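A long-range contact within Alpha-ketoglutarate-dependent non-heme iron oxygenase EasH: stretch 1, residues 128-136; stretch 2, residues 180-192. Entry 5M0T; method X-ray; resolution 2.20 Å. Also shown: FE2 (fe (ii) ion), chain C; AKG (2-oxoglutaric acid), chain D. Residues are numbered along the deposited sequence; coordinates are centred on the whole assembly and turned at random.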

# COMPACT_ATOMS: atom_id res chain seq x y z
N GLY A 128 4.91 -5.78 29.55
CA GLY A 128 3.66 -5.81 28.77
C GLY A 128 3.53 -4.58 27.88
O GLY A 128 4.35 -3.67 27.97
N GLN A 129 2.53 -4.57 27.01
CA GLN A 129 2.26 -3.43 26.13
C GLN A 129 1.08 -2.64 26.67
O GLN A 129 0.21 -3.19 27.37
CB GLN A 129 1.92 -3.92 24.72
CG GLN A 129 3.08 -4.53 23.98
CD GLN A 129 2.70 -5.06 22.59
OE1 GLN A 129 1.64 -5.64 22.39
NE2 GLN A 129 3.59 -4.88 21.62
N GLU A 130 1.04 -1.36 26.32
CA GLU A 130 -0.21 -0.61 26.44
C GLU A 130 -1.22 -1.17 25.40
O GLU A 130 -0.84 -1.61 24.31
CB GLU A 130 0.01 0.91 26.25
CG GLU A 130 0.08 1.78 27.53
CD GLU A 130 1.03 1.29 28.61
OE1 GLU A 130 2.03 0.58 28.33
OE2 GLU A 130 0.79 1.65 29.78
N LEU A 131 -2.50 -1.12 25.75
CA LEU A 131 -3.56 -1.53 24.85
C LEU A 131 -3.61 -0.59 23.66
O LEU A 131 -3.54 0.60 23.82
CB LEU A 131 -4.92 -1.57 25.55
CG LEU A 131 -5.09 -2.53 26.73
CD1 LEU A 131 -6.48 -2.38 27.32
CD2 LEU A 131 -4.84 -3.98 26.35
N HIS A 132 -3.73 -1.15 22.46
CA HIS A 132 -3.71 -0.38 21.22
C HIS A 132 -4.56 -1.10 20.15
O HIS A 132 -4.87 -2.28 20.30
CB HIS A 132 -2.25 -0.24 20.73
CG HIS A 132 -1.57 -1.55 20.44
ND1 HIS A 132 -0.92 -2.29 21.41
CD2 HIS A 132 -1.48 -2.28 19.29
CE1 HIS A 132 -0.45 -3.40 20.87
NE2 HIS A 132 -0.79 -3.44 19.59
N ARG A 133 -4.92 -0.38 19.10
CA ARG A 133 -5.59 -0.96 17.94
C ARG A 133 -4.56 -1.08 16.84
O ARG A 133 -3.78 -0.14 16.61
CB ARG A 133 -6.75 -0.08 17.49
CG ARG A 133 -7.88 -0.05 18.50
CD ARG A 133 -9.10 0.66 17.96
NE ARG A 133 -10.21 0.54 18.90
CZ ARG A 133 -10.41 1.33 19.95
NH1 ARG A 133 -9.57 2.34 20.24
NH2 ARG A 133 -11.47 1.10 20.73
N GLU A 134 -4.56 -2.22 16.16
CA GLU A 134 -3.53 -2.50 15.16
C GLU A 134 -3.65 -1.57 13.94
O GLU A 134 -2.63 -1.26 13.32
CB GLU A 134 -3.53 -3.98 14.75
CG GLU A 134 -2.12 -4.58 14.64
CD GLU A 134 -1.51 -5.03 15.98
OE1 GLU A 134 -1.08 -4.19 16.80
OE2 GLU A 134 -1.46 -6.26 16.23
N HIS A 135 -4.86 -1.08 13.63
CA HIS A 135 -5.05 -0.18 12.48
C HIS A 135 -4.44 1.22 12.64
O HIS A 135 -4.40 1.99 11.69
CB HIS A 135 -6.53 -0.14 12.04
CG HIS A 135 -7.41 0.83 12.77
ND1 HIS A 135 -8.70 1.09 12.37
CD2 HIS A 135 -7.19 1.64 13.84
CE1 HIS A 135 -9.23 2.00 13.16
NE2 HIS A 135 -8.33 2.35 14.06
N ASP A 136 -3.96 1.55 13.84
CA ASP A 136 -3.27 2.84 14.04
C ASP A 136 -1.89 2.91 13.38
O ASP A 136 -1.28 3.96 13.37
CB ASP A 136 -3.23 3.21 15.53
CG ASP A 136 -4.60 3.59 16.09
OD1 ASP A 136 -5.33 4.35 15.42
OD2 ASP A 136 -4.96 3.15 17.20
N ASP A 180 -15.60 6.32 20.29
CA ASP A 180 -14.42 7.18 20.19
C ASP A 180 -13.11 6.37 20.26
O ASP A 180 -12.67 5.97 21.33
CB ASP A 180 -14.48 8.23 21.31
CG ASP A 180 -13.36 9.26 21.23
OD1 ASP A 180 -12.64 9.33 20.21
OD2 ASP A 180 -13.22 10.01 22.21
N PHE A 181 -12.49 6.14 19.12
CA PHE A 181 -11.23 5.38 19.09
C PHE A 181 -10.00 6.20 19.55
O PHE A 181 -8.94 5.64 19.81
CB PHE A 181 -11.00 4.83 17.68
CG PHE A 181 -11.73 3.54 17.37
CD1 PHE A 181 -12.88 3.13 18.04
CD2 PHE A 181 -11.27 2.76 16.33
CE1 PHE A 181 -13.52 1.94 17.70
CE2 PHE A 181 -11.92 1.57 15.98
CZ PHE A 181 -13.04 1.16 16.66
N SER A 182 -10.13 7.52 19.62
CA SER A 182 -9.05 8.38 20.08
C SER A 182 -9.05 8.55 21.60
O SER A 182 -8.11 9.13 22.14
CB SER A 182 -9.16 9.75 19.41
OG SER A 182 -10.24 10.49 19.93
N ALA A 183 -10.09 8.08 22.29
CA ALA A 183 -10.13 8.13 23.75
C ALA A 183 -9.00 7.28 24.34
O ALA A 183 -8.71 6.21 23.81
CB ALA A 183 -11.48 7.66 24.27
N PRO A 184 -8.34 7.75 25.42
CA PRO A 184 -7.22 6.97 25.97
C PRO A 184 -7.67 5.59 26.48
O PRO A 184 -8.63 5.51 27.25
CB PRO A 184 -6.70 7.83 27.13
CG PRO A 184 -7.24 9.19 26.86
CD PRO A 184 -8.58 8.95 26.24
N PRO A 185 -7.00 4.50 26.05
CA PRO A 185 -7.52 3.18 26.39
C PRO A 185 -7.37 2.85 27.87
O PRO A 185 -6.56 3.47 28.56
CB PRO A 185 -6.68 2.23 25.53
CG PRO A 185 -5.42 2.98 25.29
CD PRO A 185 -5.80 4.42 25.20
N PRO A 186 -8.15 1.87 28.36
CA PRO A 186 -8.01 1.48 29.76
C PRO A 186 -6.67 0.77 30.06
O PRO A 186 -5.87 0.50 29.15
CB PRO A 186 -9.21 0.53 29.99
CG PRO A 186 -9.98 0.48 28.70
CD PRO A 186 -9.10 1.02 27.63
N LYS A 187 -6.44 0.48 31.34
CA LYS A 187 -5.25 -0.25 31.78
C LYS A 187 -5.29 -1.68 31.23
O LYS A 187 -6.35 -2.32 31.17
CB LYS A 187 -5.17 -0.28 33.32
CG LYS A 187 -4.95 1.09 33.99
N ALA A 188 -4.13 -2.20 30.84
CA ALA A 188 -4.03 -3.53 30.25
C ALA A 188 -4.55 -4.62 31.19
O ALA A 188 -5.12 -5.61 30.72
CB ALA A 188 -2.60 -3.83 29.84
N ASP A 189 -4.40 -4.42 32.50
CA ASP A 189 -4.88 -5.41 33.47
C ASP A 189 -6.41 -5.50 33.64
O ASP A 189 -6.89 -6.39 34.33
CB ASP A 189 -4.14 -5.30 34.82
CG ASP A 189 -4.33 -3.96 35.54
OD1 ASP A 189 -5.43 -3.35 35.49
OD2 ASP A 189 -3.36 -3.54 36.20
N THR A 190 -7.16 -4.57 33.05
CA THR A 190 -8.63 -4.71 32.98
C THR A 190 -9.06 -5.61 31.80
O THR A 190 -10.22 -6.01 31.74
CB THR A 190 -9.36 -3.36 32.82
OG1 THR A 190 -9.09 -2.81 31.53
CG2 THR A 190 -8.97 -2.37 33.93
N ALA A 191 -8.16 -5.87 30.86
CA ALA A 191 -8.47 -6.67 29.67
C ALA A 191 -8.34 -8.16 29.93
O ALA A 191 -7.76 -8.59 30.91
CB ALA A 191 -7.61 -6.24 28.48
N ILE A 192 -8.91 -8.96 29.03
CA ILE A 192 -9.01 -10.41 29.21
C ILE A 192 -7.82 -11.09 28.53
O ILE A 192 -7.60 -10.89 27.34
CB ILE A 192 -10.32 -10.96 28.60
CG1 ILE A 192 -11.54 -10.27 29.23
CG2 ILE A 192 -10.41 -12.48 28.80
CD1 ILE A 192 -12.82 -10.44 28.45
FE FE2 C . -0.87 -5.09 18.59
C1 AKG D . 1.59 -5.86 18.54
O1 AKG D . 0.99 -5.10 17.78
O2 AKG D . 2.90 -5.89 18.67
C2 AKG D . 0.88 -6.89 19.43
O5 AKG D . -0.28 -6.69 19.71
C3 AKG D . 1.60 -8.12 19.91
C4 AKG D . 0.77 -8.93 20.90
C5 AKG D . 1.46 -10.16 21.43
O3 AKG D . 2.58 -10.50 20.84
O4 AKG D . 0.99 -10.79 22.35
O HOH W 1 -3.37 0.24 28.20
O HOH W 2 -7.21 3.29 18.92
O HOH W 3 -11.37 3.78 22.17

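Three residues account for most of the 450 Å² buried between these stretches: Leu 131 (119 Å²), Phe 181 (86 Å²) and Arg 133 (73 Å²). They form two separate centres of contact, one apolar and one built on a cation and an aromatic ring. No direct hydrogen bond between the stretches is found among the modelled atoms, so packing and bridging water carry the contact.

Leu 131 is the apolar centre. Its CA-to-CB bond points toward stretch 2, and the side chain, in the m, t rotamer, reaches a backbone that bends around it. Leu 131 CB lies 4.2 Å from Pro 185 CB, Leu 131 CD1 4.3 Å from Pro 186 CD, and Leu 131 CD2 4.1 Å from Ala 188 CB and 4.2 Å from Ala 191 CB. These are van der Waals separations. The backbone comes close as well: Leu 131 and Ala 188 have CA atoms 5.8 Å apart, and Leu 131 O is 3.4 Å from Pro 185 CG. The 3-10 segment 188-190 is held locally by Thr 190 N donating to Lys 187 O at 3.0 Å, while Thr 190 OG1 donates to the same Lys 187 O at 2.8 Å. Water 1 adds a polar link beside the leucine, accepting from Leu 131 N (2.9 Å) and donating to Pro 186 O (2.7 Å).

At the second centre, the guanidinium of Arg 133 lies flat on the Phe 181 ring, with planes at 8° and centres 3.7 Å apart. Arg 133 CZ sits 3.7 Å from the centroid of the Phe 181 ring and 16° off its normal, which places the positive charge over the π face and supports a cation-π assignment. Arg 133 CD, 3.8 Å from the Phe 181 centroid and 29° off the normal, adds a CH-π contact over the ring face. His 135 approaches the phenyl edge, with His 135 NE2 3.7 Å from Phe 181 CD2; the two rings are oblique, their planes at 56°.

Although Arg 133 NH1 is 3.4 Å from Phe 181 O, the poor angle excludes a direct hydrogen bond. Water 2 supplies the connection instead, accepting from Arg 133 NH1 (2.9 Å) and donating to Phe 181 O (3.1 Å) and Asp 136 OD2 (2.8 Å). Water 3 likewise accepts from Arg 133 NH1 (3.0 Å) and donates to Asp 180 O (2.7 Å).

Between Leu 131 and Arg 133, the CA-to-CB bond of His 132 points away from stretch 2, and His 132 NE2 binds FE2 at 1.9 Å.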